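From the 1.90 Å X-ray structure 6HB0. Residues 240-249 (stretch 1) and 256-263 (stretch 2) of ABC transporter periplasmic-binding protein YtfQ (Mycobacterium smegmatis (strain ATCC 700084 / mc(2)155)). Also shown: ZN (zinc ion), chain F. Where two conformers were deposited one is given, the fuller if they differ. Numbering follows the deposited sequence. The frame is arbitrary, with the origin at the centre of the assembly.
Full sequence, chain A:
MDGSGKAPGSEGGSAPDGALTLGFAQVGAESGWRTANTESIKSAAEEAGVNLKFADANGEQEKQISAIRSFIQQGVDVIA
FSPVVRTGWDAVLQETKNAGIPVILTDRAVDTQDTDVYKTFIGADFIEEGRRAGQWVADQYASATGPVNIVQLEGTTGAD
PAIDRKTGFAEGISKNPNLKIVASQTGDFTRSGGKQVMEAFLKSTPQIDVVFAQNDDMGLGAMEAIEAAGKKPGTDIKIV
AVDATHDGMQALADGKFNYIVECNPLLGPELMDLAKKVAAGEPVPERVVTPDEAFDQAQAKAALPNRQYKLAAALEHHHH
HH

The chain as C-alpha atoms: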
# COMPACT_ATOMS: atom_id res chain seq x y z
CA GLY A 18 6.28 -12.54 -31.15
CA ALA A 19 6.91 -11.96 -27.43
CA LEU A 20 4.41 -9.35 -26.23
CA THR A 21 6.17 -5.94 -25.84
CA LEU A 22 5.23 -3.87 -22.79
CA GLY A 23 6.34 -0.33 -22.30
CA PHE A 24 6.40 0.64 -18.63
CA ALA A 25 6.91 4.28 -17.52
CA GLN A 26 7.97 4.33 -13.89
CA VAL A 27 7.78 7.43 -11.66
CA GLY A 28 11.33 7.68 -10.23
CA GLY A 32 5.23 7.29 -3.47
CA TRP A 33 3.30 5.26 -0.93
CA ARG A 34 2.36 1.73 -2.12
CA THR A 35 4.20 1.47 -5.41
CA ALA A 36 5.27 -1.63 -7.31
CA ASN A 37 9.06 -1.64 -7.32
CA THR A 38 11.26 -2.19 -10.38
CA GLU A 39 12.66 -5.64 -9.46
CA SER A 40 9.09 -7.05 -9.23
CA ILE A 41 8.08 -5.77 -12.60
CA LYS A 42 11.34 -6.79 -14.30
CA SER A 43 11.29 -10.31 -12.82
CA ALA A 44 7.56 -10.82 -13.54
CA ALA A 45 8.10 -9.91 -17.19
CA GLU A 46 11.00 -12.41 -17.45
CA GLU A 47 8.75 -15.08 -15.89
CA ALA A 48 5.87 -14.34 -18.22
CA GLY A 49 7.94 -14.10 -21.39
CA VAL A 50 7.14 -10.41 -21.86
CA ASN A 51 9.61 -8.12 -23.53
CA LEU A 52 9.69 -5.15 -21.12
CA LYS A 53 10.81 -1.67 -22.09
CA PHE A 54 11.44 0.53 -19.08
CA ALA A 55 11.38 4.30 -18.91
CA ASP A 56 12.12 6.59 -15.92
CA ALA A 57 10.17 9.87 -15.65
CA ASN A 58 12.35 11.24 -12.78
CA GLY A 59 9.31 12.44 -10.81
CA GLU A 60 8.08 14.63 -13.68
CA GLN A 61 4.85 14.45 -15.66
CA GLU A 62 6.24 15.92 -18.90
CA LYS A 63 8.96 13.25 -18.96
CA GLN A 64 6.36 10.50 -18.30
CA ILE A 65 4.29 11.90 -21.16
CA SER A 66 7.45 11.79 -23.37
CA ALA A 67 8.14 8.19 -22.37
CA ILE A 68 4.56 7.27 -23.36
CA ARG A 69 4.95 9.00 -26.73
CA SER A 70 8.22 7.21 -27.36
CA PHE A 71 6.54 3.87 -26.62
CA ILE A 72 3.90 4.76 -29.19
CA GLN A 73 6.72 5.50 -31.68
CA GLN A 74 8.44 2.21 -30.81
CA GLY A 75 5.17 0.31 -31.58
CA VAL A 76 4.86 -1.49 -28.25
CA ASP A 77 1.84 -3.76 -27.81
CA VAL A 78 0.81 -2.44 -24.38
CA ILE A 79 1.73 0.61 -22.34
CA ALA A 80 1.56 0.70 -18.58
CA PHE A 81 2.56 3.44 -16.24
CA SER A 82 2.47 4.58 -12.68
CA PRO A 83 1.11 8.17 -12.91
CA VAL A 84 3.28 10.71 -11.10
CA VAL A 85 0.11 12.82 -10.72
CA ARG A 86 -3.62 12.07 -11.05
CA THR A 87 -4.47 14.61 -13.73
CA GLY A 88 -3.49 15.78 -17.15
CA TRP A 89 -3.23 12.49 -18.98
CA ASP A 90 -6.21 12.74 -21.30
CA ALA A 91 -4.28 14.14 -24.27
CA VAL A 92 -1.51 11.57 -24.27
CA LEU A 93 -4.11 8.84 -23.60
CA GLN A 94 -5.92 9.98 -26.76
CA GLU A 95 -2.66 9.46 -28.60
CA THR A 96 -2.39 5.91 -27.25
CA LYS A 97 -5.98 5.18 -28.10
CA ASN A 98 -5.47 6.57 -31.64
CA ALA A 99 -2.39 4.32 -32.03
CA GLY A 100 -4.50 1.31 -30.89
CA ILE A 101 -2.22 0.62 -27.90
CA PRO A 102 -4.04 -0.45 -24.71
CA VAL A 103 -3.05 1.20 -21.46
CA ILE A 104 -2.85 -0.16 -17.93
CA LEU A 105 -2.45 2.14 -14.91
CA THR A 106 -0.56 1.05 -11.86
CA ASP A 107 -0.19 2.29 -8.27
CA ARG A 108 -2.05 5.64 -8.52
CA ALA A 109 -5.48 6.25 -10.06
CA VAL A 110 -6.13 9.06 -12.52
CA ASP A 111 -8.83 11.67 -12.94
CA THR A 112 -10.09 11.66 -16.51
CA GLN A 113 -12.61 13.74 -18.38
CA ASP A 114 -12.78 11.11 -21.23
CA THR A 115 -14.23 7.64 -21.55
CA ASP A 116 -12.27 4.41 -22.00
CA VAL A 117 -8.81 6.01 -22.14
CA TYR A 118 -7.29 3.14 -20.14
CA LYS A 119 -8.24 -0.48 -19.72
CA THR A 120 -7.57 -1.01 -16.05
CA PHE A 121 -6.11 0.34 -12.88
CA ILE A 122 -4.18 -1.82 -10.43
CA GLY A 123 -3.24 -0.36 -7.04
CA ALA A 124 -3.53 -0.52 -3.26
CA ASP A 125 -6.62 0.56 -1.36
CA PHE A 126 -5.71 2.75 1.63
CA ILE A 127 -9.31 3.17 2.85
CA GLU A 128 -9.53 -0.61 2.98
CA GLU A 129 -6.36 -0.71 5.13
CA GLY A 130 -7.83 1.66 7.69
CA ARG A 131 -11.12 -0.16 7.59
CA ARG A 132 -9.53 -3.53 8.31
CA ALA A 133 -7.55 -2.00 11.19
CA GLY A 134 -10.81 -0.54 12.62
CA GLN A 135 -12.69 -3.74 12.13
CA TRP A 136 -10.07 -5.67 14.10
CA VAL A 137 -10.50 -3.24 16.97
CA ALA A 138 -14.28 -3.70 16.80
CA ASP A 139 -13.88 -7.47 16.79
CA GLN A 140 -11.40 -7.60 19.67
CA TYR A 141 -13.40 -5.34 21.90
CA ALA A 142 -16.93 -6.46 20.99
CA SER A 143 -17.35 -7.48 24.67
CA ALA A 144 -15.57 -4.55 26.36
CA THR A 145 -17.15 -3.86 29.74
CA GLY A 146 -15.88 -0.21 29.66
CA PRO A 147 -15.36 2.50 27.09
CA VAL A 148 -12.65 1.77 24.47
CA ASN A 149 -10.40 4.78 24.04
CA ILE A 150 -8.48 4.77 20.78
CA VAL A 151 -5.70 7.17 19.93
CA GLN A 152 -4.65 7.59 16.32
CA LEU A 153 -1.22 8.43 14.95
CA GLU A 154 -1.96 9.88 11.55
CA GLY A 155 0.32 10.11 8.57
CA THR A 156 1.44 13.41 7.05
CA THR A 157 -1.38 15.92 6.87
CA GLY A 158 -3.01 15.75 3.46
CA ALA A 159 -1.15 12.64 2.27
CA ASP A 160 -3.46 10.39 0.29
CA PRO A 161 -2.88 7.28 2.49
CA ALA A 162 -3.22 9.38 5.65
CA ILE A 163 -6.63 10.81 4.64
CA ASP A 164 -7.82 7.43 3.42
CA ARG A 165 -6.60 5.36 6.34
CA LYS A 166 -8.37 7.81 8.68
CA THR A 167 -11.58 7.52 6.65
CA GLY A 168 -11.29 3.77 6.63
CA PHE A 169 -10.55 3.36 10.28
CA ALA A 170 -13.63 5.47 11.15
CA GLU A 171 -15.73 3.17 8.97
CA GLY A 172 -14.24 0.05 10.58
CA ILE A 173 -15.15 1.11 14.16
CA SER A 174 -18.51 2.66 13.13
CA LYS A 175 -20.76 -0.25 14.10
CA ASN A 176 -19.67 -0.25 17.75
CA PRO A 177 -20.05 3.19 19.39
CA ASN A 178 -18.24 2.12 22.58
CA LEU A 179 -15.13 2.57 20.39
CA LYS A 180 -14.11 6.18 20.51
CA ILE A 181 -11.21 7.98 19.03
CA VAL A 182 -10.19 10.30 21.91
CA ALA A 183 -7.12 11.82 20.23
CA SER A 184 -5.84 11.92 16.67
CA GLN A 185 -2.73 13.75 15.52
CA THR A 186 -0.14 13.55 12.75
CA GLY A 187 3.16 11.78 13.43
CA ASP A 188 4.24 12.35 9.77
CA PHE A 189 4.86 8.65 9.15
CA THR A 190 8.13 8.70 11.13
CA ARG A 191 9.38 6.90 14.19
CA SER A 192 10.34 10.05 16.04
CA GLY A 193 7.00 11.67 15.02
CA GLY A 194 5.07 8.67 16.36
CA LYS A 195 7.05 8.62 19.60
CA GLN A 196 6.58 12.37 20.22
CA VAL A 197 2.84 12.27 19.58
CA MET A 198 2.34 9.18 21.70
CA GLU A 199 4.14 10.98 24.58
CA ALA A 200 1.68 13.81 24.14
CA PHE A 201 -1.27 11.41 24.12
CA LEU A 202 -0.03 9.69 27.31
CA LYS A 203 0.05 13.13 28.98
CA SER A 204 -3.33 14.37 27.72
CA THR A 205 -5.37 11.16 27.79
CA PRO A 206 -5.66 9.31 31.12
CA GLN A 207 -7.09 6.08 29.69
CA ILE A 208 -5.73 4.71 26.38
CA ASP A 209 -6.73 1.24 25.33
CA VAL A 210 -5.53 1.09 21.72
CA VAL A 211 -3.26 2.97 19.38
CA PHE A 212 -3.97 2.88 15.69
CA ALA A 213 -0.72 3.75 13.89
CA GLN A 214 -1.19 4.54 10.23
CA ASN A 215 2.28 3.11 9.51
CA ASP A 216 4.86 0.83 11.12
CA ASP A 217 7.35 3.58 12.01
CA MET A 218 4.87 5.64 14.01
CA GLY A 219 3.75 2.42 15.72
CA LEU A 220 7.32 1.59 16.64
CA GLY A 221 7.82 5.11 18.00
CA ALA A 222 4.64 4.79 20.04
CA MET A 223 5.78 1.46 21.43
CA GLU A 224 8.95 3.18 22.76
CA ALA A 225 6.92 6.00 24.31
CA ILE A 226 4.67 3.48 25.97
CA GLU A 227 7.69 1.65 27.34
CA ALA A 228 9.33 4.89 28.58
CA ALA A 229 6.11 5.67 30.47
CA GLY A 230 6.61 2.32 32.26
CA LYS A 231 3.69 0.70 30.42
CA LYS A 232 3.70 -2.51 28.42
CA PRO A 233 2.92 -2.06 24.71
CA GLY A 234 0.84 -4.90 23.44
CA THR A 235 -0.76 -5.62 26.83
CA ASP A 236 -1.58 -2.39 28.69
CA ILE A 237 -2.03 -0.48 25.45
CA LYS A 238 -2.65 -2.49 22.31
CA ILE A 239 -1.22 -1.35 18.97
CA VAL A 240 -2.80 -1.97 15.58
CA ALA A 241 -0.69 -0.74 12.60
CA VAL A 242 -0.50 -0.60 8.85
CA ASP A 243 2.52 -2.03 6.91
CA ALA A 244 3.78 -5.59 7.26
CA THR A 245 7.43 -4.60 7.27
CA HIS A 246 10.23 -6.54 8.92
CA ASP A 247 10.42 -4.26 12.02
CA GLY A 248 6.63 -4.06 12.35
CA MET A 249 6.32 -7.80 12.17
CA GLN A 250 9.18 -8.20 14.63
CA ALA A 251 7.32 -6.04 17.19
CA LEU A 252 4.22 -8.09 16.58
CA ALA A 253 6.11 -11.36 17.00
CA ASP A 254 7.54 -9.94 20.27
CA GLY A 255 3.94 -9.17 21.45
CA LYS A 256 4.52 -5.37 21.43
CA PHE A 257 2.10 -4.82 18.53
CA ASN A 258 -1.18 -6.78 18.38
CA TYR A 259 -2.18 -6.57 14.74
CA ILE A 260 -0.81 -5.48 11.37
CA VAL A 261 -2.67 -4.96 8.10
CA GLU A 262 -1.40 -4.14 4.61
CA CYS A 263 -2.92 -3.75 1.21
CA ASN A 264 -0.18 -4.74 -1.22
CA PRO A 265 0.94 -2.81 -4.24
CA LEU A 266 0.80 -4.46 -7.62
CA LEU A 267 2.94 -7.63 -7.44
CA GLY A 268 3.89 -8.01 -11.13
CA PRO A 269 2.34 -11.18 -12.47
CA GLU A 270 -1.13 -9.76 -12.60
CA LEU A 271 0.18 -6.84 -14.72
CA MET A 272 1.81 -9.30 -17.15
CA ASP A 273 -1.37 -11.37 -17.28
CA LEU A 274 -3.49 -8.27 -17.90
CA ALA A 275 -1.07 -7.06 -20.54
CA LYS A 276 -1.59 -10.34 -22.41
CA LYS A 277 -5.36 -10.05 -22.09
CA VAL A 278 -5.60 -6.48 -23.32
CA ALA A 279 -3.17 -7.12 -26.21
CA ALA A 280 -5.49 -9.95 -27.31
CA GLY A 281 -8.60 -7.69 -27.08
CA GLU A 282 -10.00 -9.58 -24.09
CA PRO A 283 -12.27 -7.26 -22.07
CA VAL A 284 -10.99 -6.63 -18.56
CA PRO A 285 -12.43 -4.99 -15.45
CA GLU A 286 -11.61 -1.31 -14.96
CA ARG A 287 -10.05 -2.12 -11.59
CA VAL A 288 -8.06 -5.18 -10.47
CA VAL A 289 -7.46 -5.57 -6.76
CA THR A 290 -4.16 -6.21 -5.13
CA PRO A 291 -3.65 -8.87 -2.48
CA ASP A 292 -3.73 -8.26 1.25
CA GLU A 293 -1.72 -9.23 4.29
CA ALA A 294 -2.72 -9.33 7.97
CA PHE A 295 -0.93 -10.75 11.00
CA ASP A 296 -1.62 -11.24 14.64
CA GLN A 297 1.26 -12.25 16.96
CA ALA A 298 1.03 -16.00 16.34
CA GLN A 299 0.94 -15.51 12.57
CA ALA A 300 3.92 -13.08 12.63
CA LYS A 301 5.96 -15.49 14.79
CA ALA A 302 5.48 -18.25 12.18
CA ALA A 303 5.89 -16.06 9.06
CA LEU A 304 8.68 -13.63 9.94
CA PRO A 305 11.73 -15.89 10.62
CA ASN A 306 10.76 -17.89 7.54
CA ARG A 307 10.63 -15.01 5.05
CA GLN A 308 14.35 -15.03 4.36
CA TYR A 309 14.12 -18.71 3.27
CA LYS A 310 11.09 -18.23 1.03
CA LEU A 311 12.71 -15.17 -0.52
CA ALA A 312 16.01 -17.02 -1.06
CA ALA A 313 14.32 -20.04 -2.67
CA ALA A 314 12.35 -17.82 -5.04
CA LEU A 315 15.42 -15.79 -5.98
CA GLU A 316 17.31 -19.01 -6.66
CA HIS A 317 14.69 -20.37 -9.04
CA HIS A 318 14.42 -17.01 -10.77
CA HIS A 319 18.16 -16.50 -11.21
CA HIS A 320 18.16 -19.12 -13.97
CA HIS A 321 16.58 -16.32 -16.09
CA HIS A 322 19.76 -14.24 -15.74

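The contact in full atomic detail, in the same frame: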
# COMPACT_ATOMS: atom_id res chain seq x y z
N VAL A 240 -2.43 -1.43 16.89
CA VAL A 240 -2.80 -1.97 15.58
C VAL A 240 -2.17 -1.02 14.55
O VAL A 240 -2.29 0.21 14.70
CB VAL A 240 -4.30 -2.16 15.40
CG1 VAL A 240 -5.10 -0.90 15.71
CG2 VAL A 240 -4.65 -2.63 14.00
N ALA A 241 -1.46 -1.57 13.57
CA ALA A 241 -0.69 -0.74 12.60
C ALA A 241 -0.88 -1.17 11.18
O ALA A 241 -1.28 -2.28 10.91
CB ALA A 241 0.76 -0.69 12.96
N VAL A 242 -0.59 -0.27 10.26
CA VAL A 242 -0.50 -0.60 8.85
C VAL A 242 0.96 -0.78 8.46
O VAL A 242 1.81 -0.06 8.93
CB VAL A 242 -1.15 0.50 8.02
CG1 VAL A 242 -1.13 0.14 6.55
CG2 VAL A 242 -2.57 0.77 8.51
N ASP A 243 1.21 -1.74 7.56
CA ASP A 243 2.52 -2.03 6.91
C ASP A 243 3.17 -3.28 7.53
O ASP A 243 3.65 -3.27 8.67
CB ASP A 243 3.56 -0.91 6.96
CG ASP A 243 3.17 0.36 6.23
OD1 ASP A 243 2.36 0.36 5.29
OD2 ASP A 243 3.75 1.37 6.62
N ALA A 244 3.21 -4.36 6.78
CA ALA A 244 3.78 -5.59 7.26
C ALA A 244 5.27 -5.60 6.92
O ALA A 244 5.72 -6.39 6.10
CB ALA A 244 3.05 -6.74 6.64
N THR A 245 6.01 -4.69 7.51
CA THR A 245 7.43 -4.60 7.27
C THR A 245 8.15 -5.51 8.27
O THR A 245 7.59 -5.99 9.27
CB THR A 245 7.92 -3.18 7.53
OG1 THR A 245 7.71 -2.85 8.92
CG2 THR A 245 7.23 -2.18 6.65
N HIS A 246 9.42 -5.72 8.03
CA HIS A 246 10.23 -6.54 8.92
C HIS A 246 10.14 -6.06 10.41
O HIS A 246 9.89 -6.86 11.32
CB HIS A 246 11.71 -6.57 8.46
CG HIS A 246 12.43 -7.81 8.90
ND1 HIS A 246 12.76 -8.83 8.02
CD2 HIS A 246 12.85 -8.22 10.12
CE1 HIS A 246 13.32 -9.82 8.71
NE2 HIS A 246 13.40 -9.47 9.98
N ASP A 247 10.36 -4.77 10.64
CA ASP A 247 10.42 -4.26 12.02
C ASP A 247 9.05 -4.24 12.70
O ASP A 247 8.95 -4.54 13.91
CB ASP A 247 11.12 -2.92 12.08
CG ASP A 247 12.63 -3.06 11.77
OD1 ASP A 247 13.18 -4.20 11.74
OD2 ASP A 247 13.28 -2.03 11.57
N GLY A 248 8.02 -3.96 11.90
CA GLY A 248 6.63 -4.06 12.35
C GLY A 248 6.29 -5.45 12.78
O GLY A 248 5.81 -5.71 13.88
N MET A 249 6.56 -6.39 11.89
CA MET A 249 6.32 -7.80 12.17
C MET A 249 7.16 -8.33 13.33
O MET A 249 6.72 -9.21 14.05
CB MET A 249 6.60 -8.64 10.92
CG MET A 249 5.75 -8.25 9.73
SD MET A 249 4.28 -9.24 9.81
CE MET A 249 5.04 -10.83 9.40
N LYS A 256 4.57 -6.82 21.15
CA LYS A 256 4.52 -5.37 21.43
C LYS A 256 3.53 -4.64 20.52
O LYS A 256 3.10 -3.56 20.86
CB LYS A 256 5.90 -4.80 21.28
CG LYS A 256 6.83 -5.48 22.27
CD LYS A 256 8.12 -4.71 22.38
CE LYS A 256 8.99 -5.28 23.47
NZ LYS A 256 10.18 -4.39 23.54
N PHE A 257 3.25 -5.19 19.34
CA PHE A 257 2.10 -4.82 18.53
C PHE A 257 1.11 -5.98 18.68
O PHE A 257 1.47 -7.07 19.10
CB PHE A 257 2.43 -4.73 17.03
CG PHE A 257 3.13 -3.49 16.58
CD1 PHE A 257 3.77 -2.63 17.44
CD2 PHE A 257 3.21 -3.24 15.21
CE1 PHE A 257 4.44 -1.52 16.95
CE2 PHE A 257 3.85 -2.13 14.71
CZ PHE A 257 4.47 -1.27 15.58
N ASN A 258 -0.16 -5.75 18.34
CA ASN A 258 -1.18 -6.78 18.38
C ASN A 258 -1.69 -7.17 17.03
O ASN A 258 -2.17 -8.30 16.84
CB ASN A 258 -2.32 -6.29 19.26
CG ASN A 258 -1.81 -5.92 20.66
OD1 ASN A 258 -1.32 -4.82 20.88
ND2 ASN A 258 -1.84 -6.88 21.57
N TYR A 259 -1.65 -6.25 16.05
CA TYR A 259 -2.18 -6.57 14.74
C TYR A 259 -1.58 -5.64 13.69
O TYR A 259 -1.41 -4.42 13.93
CB TYR A 259 -3.69 -6.45 14.76
CG TYR A 259 -4.42 -7.15 13.63
CD1 TYR A 259 -4.40 -8.54 13.52
CD2 TYR A 259 -5.14 -6.44 12.70
CE1 TYR A 259 -5.06 -9.19 12.48
CE2 TYR A 259 -5.81 -7.08 11.67
CZ TYR A 259 -5.77 -8.46 11.60
OH TYR A 259 -6.43 -9.04 10.59
N ILE A 260 -1.26 -6.23 12.52
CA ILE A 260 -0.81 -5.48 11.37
C ILE A 260 -1.66 -5.81 10.15
O ILE A 260 -2.05 -6.97 9.94
CB ILE A 260 0.65 -5.78 11.10
CG1 ILE A 260 1.53 -5.12 12.15
CG2 ILE A 260 1.08 -5.27 9.72
CD1 ILE A 260 2.96 -5.61 12.07
N VAL A 261 -1.99 -4.79 9.37
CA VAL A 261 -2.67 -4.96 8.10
C VAL A 261 -1.85 -4.31 7.00
O VAL A 261 -1.11 -3.35 7.26
CB VAL A 261 -4.10 -4.34 8.09
CG1 VAL A 261 -4.97 -5.05 9.10
CG2 VAL A 261 -4.07 -2.89 8.38
N GLU A 262 -2.01 -4.79 5.78
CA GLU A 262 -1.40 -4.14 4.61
C GLU A 262 -2.20 -4.49 3.42
O GLU A 262 -2.64 -5.62 3.30
CB GLU A 262 0.04 -4.58 4.41
CG GLU A 262 0.70 -3.85 3.25
CD GLU A 262 2.13 -4.26 2.98
OE1 GLU A 262 2.88 -4.37 3.96
OE2 GLU A 262 2.53 -4.42 1.78
N CYS A 263 -2.42 -3.51 2.54
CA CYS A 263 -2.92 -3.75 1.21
C CYS A 263 -1.68 -3.66 0.32
O CYS A 263 -1.01 -2.62 0.28
CB CYS A 263 -3.94 -2.71 0.78
SG CYS A 263 -4.67 -3.05 -0.84
ZN ZN F . -6.21 -4.61 -0.29
O HOH W 1 -6.98 -5.36 -2.00

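Strands 240-242 and 259-263 pair in parallel. The two stretches together bury 578 Å², both sides summed. A241 sits at the centre of the pairing. A241 N donates to Y259 O (2.9 Å), and A241 O accepts from V261 N (3.0 Å). One step on, D243 N donates to V261 O (2.8 Å). This alternation is the usual parallel pattern.

I260 covers the most surface. Its CA-to-CB bond lies on the same face of the sheet as that of A241, and the end of its side chain reaches closer to stretch 1. I260 CG2 packs on A244 CB at 3.9 Å. I260 CD1 lies 3.4 Å from G248 O, where the first turn of the helix passes. A glycine suits this spot: a CB on G248 would be 3.5 Å from I260 CD1 and would also be crowded by T245 OG1. T245 OG1 also caps the helix, accepting from G248 N (3.2 Å).

The small methyl of A241 leaves room for the F257 ring; A241 CB lies 3.8 Å from F257 CE2. On the other face, V242 CG2 meets V261 CG2 at 4.0 Å, a fit of two branched, apolar side chains.

Beyond strand 240-242, the side chain of E262 adds a bond to the loop. Its chain is stretched through chi1 and chi2, both t, and E262 OE1 accepts from A244 N (2.8 Å).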